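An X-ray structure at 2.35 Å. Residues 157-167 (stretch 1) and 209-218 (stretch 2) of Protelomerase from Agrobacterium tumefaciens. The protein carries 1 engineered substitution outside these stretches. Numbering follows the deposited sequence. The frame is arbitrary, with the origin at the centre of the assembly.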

# COMPACT_ATOMS: atom_id res chain seq x y z
N GLU A 157 -6.71 -2.83 0.67
CA GLU A 157 -7.29 -4.17 0.59
C GLU A 157 -8.46 -4.31 1.56
O GLU A 157 -9.55 -4.71 1.17
N VAL A 158 -8.22 -3.96 2.82
CA VAL A 158 -9.23 -4.07 3.87
C VAL A 158 -10.49 -3.27 3.58
O VAL A 158 -11.59 -3.81 3.57
N PHE A 159 -10.32 -1.97 3.34
CA PHE A 159 -11.46 -1.08 3.17
C PHE A 159 -12.17 -1.21 1.82
O PHE A 159 -13.37 -0.96 1.72
N THR A 160 -11.43 -1.58 0.78
CA THR A 160 -11.99 -1.50 -0.57
C THR A 160 -12.25 -2.83 -1.30
O THR A 160 -13.21 -2.93 -2.06
N GLN A 161 -11.41 -3.84 -1.08
CA GLN A 161 -11.49 -5.03 -1.93
C GLN A 161 -11.06 -6.35 -1.29
O GLN A 161 -10.54 -7.23 -1.97
N ALA A 162 -11.31 -6.50 0.01
CA ALA A 162 -11.00 -7.76 0.68
C ALA A 162 -12.17 -8.73 0.62
O ALA A 162 -13.33 -8.32 0.68
N GLU A 163 -11.87 -10.02 0.51
CA GLU A 163 -12.89 -11.06 0.52
C GLU A 163 -12.48 -12.20 1.44
O GLU A 163 -11.92 -13.20 0.99
N PHE A 164 -12.74 -12.04 2.73
CA PHE A 164 -12.38 -13.05 3.71
C PHE A 164 -13.41 -14.17 3.77
O PHE A 164 -14.61 -13.91 3.85
N SER A 165 -12.93 -15.41 3.75
CA SER A 165 -13.80 -16.58 3.74
C SER A 165 -13.23 -17.68 4.63
O SER A 165 -12.02 -17.75 4.83
N PRO A 166 -14.11 -18.55 5.17
CA PRO A 166 -13.68 -19.60 6.11
C PRO A 166 -12.68 -20.58 5.51
O PRO A 166 -12.87 -21.06 4.39
N ALA A 167 -11.63 -20.88 6.26
CA ALA A 167 -10.60 -21.82 5.84
C ALA A 167 -10.78 -23.16 6.56
O ALA A 167 -10.81 -23.20 7.79
N VAL A 209 -13.31 -12.38 13.33
CA VAL A 209 -12.85 -11.62 12.17
C VAL A 209 -13.90 -11.65 11.06
O VAL A 209 -14.22 -10.61 10.48
N LEU A 210 -14.43 -12.83 10.78
CA LEU A 210 -15.46 -13.01 9.76
C LEU A 210 -16.70 -12.19 10.08
O LEU A 210 -17.30 -11.58 9.19
N ALA A 211 -17.09 -12.19 11.35
CA ALA A 211 -18.25 -11.42 11.79
C ALA A 211 -18.01 -9.92 11.60
O ALA A 211 -18.85 -9.21 11.04
N ALA A 212 -16.86 -9.45 12.08
CA ALA A 212 -16.51 -8.03 11.99
C ALA A 212 -16.44 -7.55 10.54
O ALA A 212 -16.84 -6.43 10.22
N TYR A 213 -15.93 -8.42 9.67
CA TYR A 213 -15.85 -8.11 8.24
C TYR A 213 -17.24 -8.08 7.62
O TYR A 213 -17.56 -7.19 6.82
N LYS A 214 -18.07 -9.05 8.00
CA LYS A 214 -19.43 -9.13 7.48
C LYS A 214 -20.23 -7.89 7.89
O LYS A 214 -21.10 -7.43 7.15
N ARG A 215 -19.93 -7.36 9.07
CA ARG A 215 -20.55 -6.12 9.53
C ARG A 215 -19.98 -4.92 8.78
O ARG A 215 -20.70 -3.99 8.43
N LEU A 216 -18.67 -4.96 8.54
CA LEU A 216 -17.97 -3.89 7.83
C LEU A 216 -18.53 -3.68 6.43
O LEU A 216 -18.74 -2.54 6.00
N ARG A 217 -18.76 -4.78 5.72
CA ARG A 217 -19.20 -4.71 4.33
C ARG A 217 -20.63 -4.18 4.16
O ARG A 217 -20.90 -3.42 3.23
N GLU A 218 -21.53 -4.59 5.05
CA GLU A 218 -22.94 -4.26 4.90
C GLU A 218 -23.31 -2.89 5.45
O GLU A 218 -24.48 -2.50 5.44

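Stretch 1 leaves a helix and runs out as an extended chain, whereas stretch 2 is helical from Val209 to Arg217; the two helix axes approach to 10.8 Å at 46°. The early contacts pair backbone atoms of stretch 1 with the side chains of Leu216 and Arg217. Val158 (chi1 t) has its CA-to-CB bond sideways to the partner, and its carbonyl makes the contact: Val158 O lies 4.0 Å from Leu216 CD2. Leu216 points toward stretch 1 with chi1 t and chi2 p. Val158 O is also 3.1 Å from Arg217 NH2, but the angle is too poor for a hydrogen bond.

Phe159 (chi1 m) directs its CB away and offers its backbone instead. Arg217 NH2 donates to Phe159 O at 2.9 Å, a weak bond because the N-H...O angle is only 146°. Arg217 starts sideways, and its chi1 m, chi2 m, chi3 t conformation brings the guanidinium nearer, with Phe159 O near the plane at its edge. Thr160 and Gln161, both chi1 p, also point away.

At Ala162 the polar contact is tighter: Tyr213 OH donates to Ala162 O over a very short 2.5 Å. Tyr213 (chi1 t) points toward stretch 1, and its ring also passes 4.4 Å from the Ala162 methyl, measured from Tyr213 CE1 to Ala162 CB. Glu163 (chi1 m) turns away, leaving its CA 3.5 Å from Tyr213 OH.

Phe164 (chi1 m) points in and is buried. Its CD2 sits 3.4 Å from Tyr213 CD1, over one face of the tyrosine ring; centroids 5.0 Å apart and planes at 80° establish an edge-to-face pair. Beyond it, Ser165 points away, and Pro166, with its ring C-gamma endo, closes the contact through CD, 4.1 Å from Leu210 CD2. Leu210 begins sideways, with chi1 off-well at -95° and chi2 p, yet its end comes nearer.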

# COMPACT_ATOMS: atom_id res chain seq x y z
CB GLU A 157 -6.24 -5.23 0.90
CG GLU A 157 -5.06 -5.24 -0.06
CD GLU A 157 -3.93 -6.14 0.42
OE1 GLU A 157 -3.95 -6.53 1.61
OE2 GLU A 157 -3.04 -6.47 -0.39
CB VAL A 158 -8.66 -3.62 5.24
CG1 VAL A 158 -9.78 -3.52 6.27
CG2 VAL A 158 -7.59 -4.58 5.72
CB PHE A 159 -11.05 0.38 3.39
CG PHE A 159 -10.73 0.71 4.82
CD1 PHE A 159 -11.74 0.83 5.76
CD2 PHE A 159 -9.42 0.92 5.23
CE1 PHE A 159 -11.46 1.14 7.07
CE2 PHE A 159 -9.13 1.24 6.54
CZ PHE A 159 -10.15 1.35 7.46
CB THR A 160 -11.14 -0.60 -1.49
OG1 THR A 160 -9.88 -1.22 -1.75
CG2 THR A 160 -10.92 0.76 -0.84
CB GLN A 161 -10.67 -4.79 -3.21
CG GLN A 161 -9.23 -4.40 -2.95
CD GLN A 161 -8.48 -4.06 -4.23
OE1 GLN A 161 -9.09 -3.81 -5.27
NE2 GLN A 161 -7.16 -4.05 -4.16
CB ALA A 162 -10.58 -7.51 2.12
CB GLU A 163 -13.14 -11.61 -0.89
CG GLU A 163 -13.53 -10.57 -1.92
CD GLU A 163 -13.41 -11.09 -3.34
OE1 GLU A 163 -13.51 -10.27 -4.28
OE2 GLU A 163 -13.21 -12.31 -3.51
CB PHE A 164 -12.19 -12.42 5.10
CG PHE A 164 -11.21 -11.28 5.11
CD1 PHE A 164 -9.87 -11.49 4.83
CD2 PHE A 164 -11.63 -10.00 5.41
CE1 PHE A 164 -8.97 -10.44 4.85
CE2 PHE A 164 -10.74 -8.95 5.43
CZ PHE A 164 -9.40 -9.17 5.14
CB SER A 165 -14.00 -17.07 2.30
OG SER A 165 -12.77 -17.22 1.64
CB PRO A 166 -14.99 -20.32 6.45
CG PRO A 166 -15.92 -19.98 5.33
CD PRO A 166 -15.56 -18.58 4.95
CB ALA A 167 -9.22 -21.26 6.10
CB VAL A 209 -11.52 -12.17 11.62
CG1 VAL A 209 -11.18 -11.50 10.30
CG2 VAL A 209 -10.41 -11.97 12.63
CB LEU A 210 -15.82 -14.49 9.61
CG LEU A 210 -15.08 -15.27 8.51
CD1 LEU A 210 -13.59 -15.00 8.55
CD2 LEU A 210 -15.36 -16.76 8.64
CB ALA A 211 -18.57 -11.73 13.24
CB ALA A 212 -15.19 -7.76 12.69
CB TYR A 213 -14.97 -9.13 7.53
CG TYR A 213 -15.08 -9.09 6.02
CD1 TYR A 213 -14.46 -8.08 5.29
CD2 TYR A 213 -15.80 -10.05 5.33
CE1 TYR A 213 -14.56 -8.04 3.91
CE2 TYR A 213 -15.90 -10.02 3.95
CZ TYR A 213 -15.28 -9.01 3.25
OH TYR A 213 -15.38 -8.96 1.88
CB LYS A 214 -20.13 -10.40 7.98
CG LYS A 214 -21.31 -10.82 7.13
CD LYS A 214 -20.88 -11.09 5.70
CE LYS A 214 -22.06 -11.48 4.82
NZ LYS A 214 -21.64 -11.71 3.41
CB ARG A 215 -20.34 -5.94 11.03
CG ARG A 215 -21.07 -6.96 11.89
CD ARG A 215 -20.63 -6.86 13.34
NE ARG A 215 -20.81 -5.51 13.87
CZ ARG A 215 -20.05 -4.98 14.82
NH1 ARG A 215 -19.06 -5.68 15.35
NH2 ARG A 215 -20.28 -3.74 15.24
CB LEU A 216 -16.48 -4.20 7.74
CG LEU A 216 -15.65 -3.33 6.79
CD1 LEU A 216 -15.37 -1.96 7.40
CD2 LEU A 216 -14.36 -4.03 6.40
CB ARG A 217 -19.06 -6.08 3.67
CG ARG A 217 -17.68 -6.32 3.08
CD ARG A 217 -17.46 -5.43 1.86
NE ARG A 217 -16.05 -5.08 1.68
CZ ARG A 217 -15.51 -3.94 2.09
NH1 ARG A 217 -16.25 -3.04 2.72
NH2 ARG A 217 -14.22 -3.71 1.89
CB GLU A 218 -23.80 -5.35 5.54
CG GLU A 218 -23.64 -6.71 4.88
CD GLU A 218 -24.46 -7.79 5.55
OE1 GLU A 218 -25.14 -7.49 6.55
OE2 GLU A 218 -24.42 -8.94 5.08